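Long-range contacts in 2-keto acid:ferredoxin oxidoreductase subunit alpha (PDB 4WBX), which probably catalyses, as part of a four-subunit enzyme, the ferredoxin-dependent oxidative decarboxylation of 2-oxoglutarate with coenzyme A to succinyl-CoA: residues A[149-154]-A[327-332]; A[177-182]-A[272-277]. All coordinates share one frame; numbering follows the deposited sequence.

Interaction 1 of 2, residues A[149-154]-A[327-332]; sequences DHSLIV and TIWPFD
Val154 meets Trp329 as an antiparallel hydrogen-bonded pair, with Val154 N giving its hydrogen to Trp329 O over 2.8 Å at 160°. The return bonds go to a single acceptor: Ile328 N reaches Val154 O at 2.7 Å along a bent path (136°), while Trp329 N makes a weak bond to the same oxygen. Two residues therefore face one, which defines a classic beta bulge. Trp329 O has a second neighbour in Ile153 CA, 3.2 Å away in a CA-H...O contact.

Val154 lays CG1, set trans to the backbone N (chi1 179°), against Ile328 CB at 3.6 Å, and its other branch, CG2, approaches Trp329 CB. The indole is met at its rim: Leu152 O lies in the ring plane, 3.0 Å from Trp329 CD1, and Ser151 OG stands near that plane beside NE1. Over one indole face, offset toward the rim, sits Phe331 N. A cis peptide bond precedes Pro330, where the strand ends, and Pro330 CD packs on Ile153 CG1 at 4.2 Å.

Further out, Trp144 also meets the indole, and Thr327 OG1 is hydrogen-bonded to Ile281 O. The pair joins strand 153-155 to strand 324-329 at the place where the mixed sheet turns from parallel to antiparallel. Helix 139-144 packs on Ile328 and Trp329, helix 103-111 touches Leu152, and helix 267-275 also packs against the contact.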
# COMPACT_ATOMS: atom_id res chain seq x y z
N ASP A 149 18.28 0.92 -12.85
CA ASP A 149 18.57 1.11 -14.26
C ASP A 149 17.54 0.36 -15.05
O ASP A 149 17.33 -0.82 -14.83
CB ASP A 149 19.97 0.58 -14.63
CG ASP A 149 21.06 1.56 -14.33
OD1 ASP A 149 20.98 2.72 -14.82
OD2 ASP A 149 21.98 1.18 -13.58
N HIS A 150 16.92 1.05 -15.99
CA HIS A 150 15.76 0.51 -16.66
C HIS A 150 15.61 1.29 -17.95
O HIS A 150 16.25 2.32 -18.13
CB HIS A 150 14.51 0.68 -15.81
CG HIS A 150 14.21 2.12 -15.54
ND1 HIS A 150 14.74 2.80 -14.47
CD2 HIS A 150 13.52 3.03 -16.26
CE1 HIS A 150 14.35 4.06 -14.51
NE2 HIS A 150 13.61 4.23 -15.59
N SER A 151 14.75 0.80 -18.83
CA SER A 151 14.32 1.59 -19.97
C SER A 151 12.89 1.20 -20.28
O SER A 151 12.52 0.01 -20.27
CB SER A 151 15.25 1.37 -21.17
OG SER A 151 15.19 2.49 -22.06
N LEU A 152 12.07 2.20 -20.50
CA LEU A 152 10.71 1.95 -20.94
C LEU A 152 10.33 3.05 -21.92
O LEU A 152 11.05 4.04 -22.07
CB LEU A 152 9.72 1.89 -19.75
CG LEU A 152 9.70 3.01 -18.70
CD1 LEU A 152 9.15 4.30 -19.26
CD2 LEU A 152 8.89 2.61 -17.48
N ILE A 153 9.18 2.87 -22.55
CA ILE A 153 8.72 3.77 -23.58
C ILE A 153 7.64 4.71 -23.05
O ILE A 153 6.80 4.32 -22.23
CB ILE A 153 8.22 2.95 -24.76
CG1 ILE A 153 9.32 1.96 -25.16
CG2 ILE A 153 7.83 3.87 -25.90
CD1 ILE A 153 8.86 0.87 -26.06
N VAL A 154 7.69 5.95 -23.49
CA VAL A 154 6.73 6.97 -23.11
C VAL A 154 6.26 7.77 -24.34
O VAL A 154 7.07 8.33 -25.08
CB VAL A 154 7.34 7.93 -22.09
CG1 VAL A 154 6.35 9.03 -21.70
CG2 VAL A 154 7.83 7.16 -20.89
N THR A 327 7.20 10.69 -29.05
CA THR A 327 7.91 9.74 -28.22
C THR A 327 8.81 10.49 -27.23
O THR A 327 9.83 11.05 -27.63
CB THR A 327 8.77 8.79 -29.05
OG1 THR A 327 7.92 7.95 -29.85
CG2 THR A 327 9.58 7.93 -28.15
N ILE A 328 8.41 10.50 -25.96
CA ILE A 328 9.16 11.17 -24.90
C ILE A 328 10.41 10.37 -24.50
O ILE A 328 11.48 10.96 -24.26
CB ILE A 328 8.30 11.38 -23.65
CG1 ILE A 328 7.15 12.36 -23.94
CG2 ILE A 328 9.17 11.83 -22.46
CD1 ILE A 328 7.56 13.82 -24.03
N TRP A 329 10.28 9.05 -24.45
CA TRP A 329 11.40 8.18 -24.10
C TRP A 329 11.22 6.83 -24.78
O TRP A 329 10.11 6.32 -24.86
CB TRP A 329 11.49 8.01 -22.58
CG TRP A 329 12.80 7.50 -22.14
CD1 TRP A 329 13.16 6.20 -21.96
CD2 TRP A 329 13.96 8.29 -21.80
NE1 TRP A 329 14.48 6.13 -21.54
CE2 TRP A 329 14.98 7.40 -21.43
CE3 TRP A 329 14.22 9.67 -21.78
CZ2 TRP A 329 16.25 7.84 -21.06
CZ3 TRP A 329 15.48 10.10 -21.40
CH2 TRP A 329 16.48 9.18 -21.04
N PRO A 330 12.30 6.24 -25.31
CA PRO A 330 13.70 6.67 -25.41
C PRO A 330 13.81 7.95 -26.21
O PRO A 330 13.01 8.12 -27.11
CB PRO A 330 14.36 5.50 -26.15
CG PRO A 330 13.26 4.88 -26.91
CD PRO A 330 12.06 4.99 -26.04
N PHE A 331 14.76 8.82 -25.88
CA PHE A 331 14.78 10.16 -26.45
C PHE A 331 15.90 10.40 -27.44
O PHE A 331 17.06 10.14 -27.12
CB PHE A 331 14.89 11.20 -25.34
CG PHE A 331 14.58 12.59 -25.81
CD1 PHE A 331 13.26 13.00 -26.00
CD2 PHE A 331 15.60 13.48 -26.09
CE1 PHE A 331 12.96 14.28 -26.44
CE2 PHE A 331 15.31 14.76 -26.53
CZ PHE A 331 13.99 15.16 -26.71
N ASP A 332 15.58 10.89 -28.63
CA ASP A 332 16.61 11.15 -29.65
C ASP A 332 17.36 12.45 -29.40
O ASP A 332 16.94 13.53 -29.83
CB ASP A 332 15.99 11.19 -31.05
CG ASP A 332 17.03 11.01 -32.13
OD1 ASP A 332 18.14 10.54 -31.81
OD2 ASP A 332 16.72 11.33 -33.30

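Interaction 2 of 2, residues A[177-182]-A[272-277]; sequences YRTPVI and EKIEKN
Lys273 extends from helix 267-275 to the Schellman motif that ends helix 160-176, in which Arg178, at positive phi, is the C-prime residue. The Lys273 ammonium bridges two successive carbonyls: NZ lies 2.8 Å from Tyr177 O, nearly in line with that C=O (162°), and 3.0 Å from Arg178 O, which it approaches from above the carbonyl plane. The chain leaves with CG anti to the backbone N (chi1 -165°) and bends at chi3 (55°), bringing NZ to both oxygens. Glu113 forms a salt bridge with the same nitrogen. Without the long chain, as with an alanine here, the two carbonyls would probably lose their shared donor and Glu113 its cationic mate.

The Tyr177 ring presents an edge to the helix, with Lys273 O in the ring plane, 3.4 Å from Tyr177 CD1. Ile274 CD1 approaches obliquely, 3.8 Å from Tyr177 CD1, and also touches Thr179 CG2 at 4.2 Å. Near the phenol end, Asn277 CB lies 3.5 Å from Tyr177 OH, whose hydrogen-bond partner is Asp280 OD2. Beyond the turn, Thr179 OG1 donates to Pro180 O at 2.8 Å.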
# COMPACT_ATOMS: atom_id res chain seq x y z
N TYR A 177 8.70 -5.16 -27.83
CA TYR A 177 9.88 -4.98 -27.02
C TYR A 177 9.66 -5.54 -25.64
O TYR A 177 10.48 -5.35 -24.76
CB TYR A 177 10.25 -3.50 -26.93
CG TYR A 177 10.77 -2.95 -28.23
CD1 TYR A 177 12.12 -2.62 -28.38
CD2 TYR A 177 9.93 -2.75 -29.32
CE1 TYR A 177 12.61 -2.11 -29.58
CE2 TYR A 177 10.40 -2.24 -30.52
CZ TYR A 177 11.74 -1.92 -30.64
OH TYR A 177 12.21 -1.42 -31.84
N ARG A 178 8.55 -6.26 -25.46
CA ARG A 178 8.26 -6.91 -24.18
C ARG A 178 8.53 -5.96 -23.01
O ARG A 178 9.33 -6.25 -22.13
CB ARG A 178 9.08 -8.19 -24.03
CG ARG A 178 8.75 -9.28 -25.04
CD ARG A 178 7.60 -10.17 -24.57
NE ARG A 178 7.79 -10.65 -23.20
CZ ARG A 178 6.91 -11.40 -22.53
NH1 ARG A 178 5.77 -11.77 -23.11
NH2 ARG A 178 7.18 -11.78 -21.28
N THR A 179 7.89 -4.80 -23.04
CA THR A 179 8.13 -3.78 -22.04
C THR A 179 6.82 -3.11 -21.59
O THR A 179 5.82 -3.19 -22.30
CB THR A 179 9.06 -2.70 -22.59
OG1 THR A 179 9.08 -1.60 -21.68
CG2 THR A 179 8.54 -2.20 -23.91
N PRO A 180 6.81 -2.46 -20.42
CA PRO A 180 5.64 -1.62 -20.15
C PRO A 180 5.66 -0.43 -21.08
O PRO A 180 6.75 -0.02 -21.47
CB PRO A 180 5.84 -1.15 -18.71
CG PRO A 180 6.82 -2.08 -18.13
CD PRO A 180 7.70 -2.55 -19.25
N VAL A 181 4.50 0.10 -21.46
CA VAL A 181 4.52 1.36 -22.19
C VAL A 181 3.68 2.37 -21.47
O VAL A 181 2.58 2.07 -21.05
CB VAL A 181 4.01 1.21 -23.63
CG1 VAL A 181 4.13 2.54 -24.35
CG2 VAL A 181 4.83 0.14 -24.36
N ILE A 182 4.20 3.58 -21.32
CA ILE A 182 3.42 4.64 -20.72
C ILE A 182 2.87 5.63 -21.74
O ILE A 182 3.62 6.27 -22.48
CB ILE A 182 4.24 5.41 -19.72
CG1 ILE A 182 4.74 4.43 -18.66
CG2 ILE A 182 3.40 6.54 -19.11
CD1 ILE A 182 5.34 5.14 -17.46
N GLU A 272 19.24 -1.86 -23.41
CA GLU A 272 19.68 -1.74 -24.79
C GLU A 272 18.55 -2.09 -25.75
O GLU A 272 18.52 -1.60 -26.86
CB GLU A 272 20.89 -2.63 -25.05
CG GLU A 272 22.16 -2.05 -24.47
CD GLU A 272 23.37 -2.91 -24.71
OE1 GLU A 272 23.22 -4.10 -25.06
OE2 GLU A 272 24.49 -2.39 -24.54
N LYS A 273 17.65 -2.95 -25.29
CA LYS A 273 16.43 -3.32 -26.01
C LYS A 273 15.74 -2.06 -26.52
O LYS A 273 15.40 -1.94 -27.71
CB LYS A 273 15.51 -4.10 -25.07
CG LYS A 273 14.39 -4.84 -25.72
CD LYS A 273 13.72 -5.78 -24.71
CE LYS A 273 13.26 -5.03 -23.45
NZ LYS A 273 12.27 -5.79 -22.61
N ILE A 274 15.60 -1.11 -25.62
CA ILE A 274 14.93 0.13 -25.91
C ILE A 274 15.91 1.12 -26.51
O ILE A 274 15.70 1.58 -27.64
CB ILE A 274 14.28 0.74 -24.63
CG1 ILE A 274 13.32 -0.26 -23.99
CG2 ILE A 274 13.55 2.01 -24.97
CD1 ILE A 274 12.43 -0.96 -24.99
N GLU A 275 16.97 1.45 -25.77
CA GLU A 275 17.84 2.58 -26.15
C GLU A 275 18.61 2.40 -27.45
O GLU A 275 18.99 3.38 -28.08
CB GLU A 275 18.82 2.90 -25.02
CG GLU A 275 18.20 3.73 -23.92
CD GLU A 275 18.03 5.19 -24.33
OE1 GLU A 275 17.11 5.88 -23.80
OE2 GLU A 275 18.83 5.65 -25.16
N LYS A 276 18.82 1.15 -27.86
CA LYS A 276 19.51 0.91 -29.12
C LYS A 276 18.52 0.98 -30.29
O LYS A 276 18.92 1.03 -31.45
CB LYS A 276 20.26 -0.44 -29.06
CG LYS A 276 20.20 -1.34 -30.30
CD LYS A 276 21.31 -2.40 -30.27
CE LYS A 276 22.68 -1.79 -30.52
NZ LYS A 276 22.80 -1.16 -31.88
N ASN A 277 17.23 1.06 -30.00
CA ASN A 277 16.22 1.12 -31.07
C ASN A 277 15.38 2.40 -31.11
O ASN A 277 14.21 2.36 -31.48
CB ASN A 277 15.31 -0.10 -30.97
CG ASN A 277 16.04 -1.38 -31.32
OD1 ASN A 277 17.23 -1.35 -31.61
ND2 ASN A 277 15.33 -2.50 -31.30

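Overall arrangement
Following the chain from the N terminus, residues 149-154 lead into strand 153-155, helix 160-176 comes next, and residues 177-182 lead on into strand 180-186. Interaction 2 closes its loop first, when helix 267-275 returns to the end of helix 160-176. Interaction 1 closes later, at strand 324-329, so its loop encloses that of interaction 2. Their centres are about 7 Å apart, and they touch directly: Ile153 O and Ile182 N, 2.9 Å apart, probably hydrogen-bond between neighbouring strands, while Ile274 packs on Ser151 and Pro330. Together they tie the parallel part of the mixed sheet to its antiparallel part and to helix 267-275.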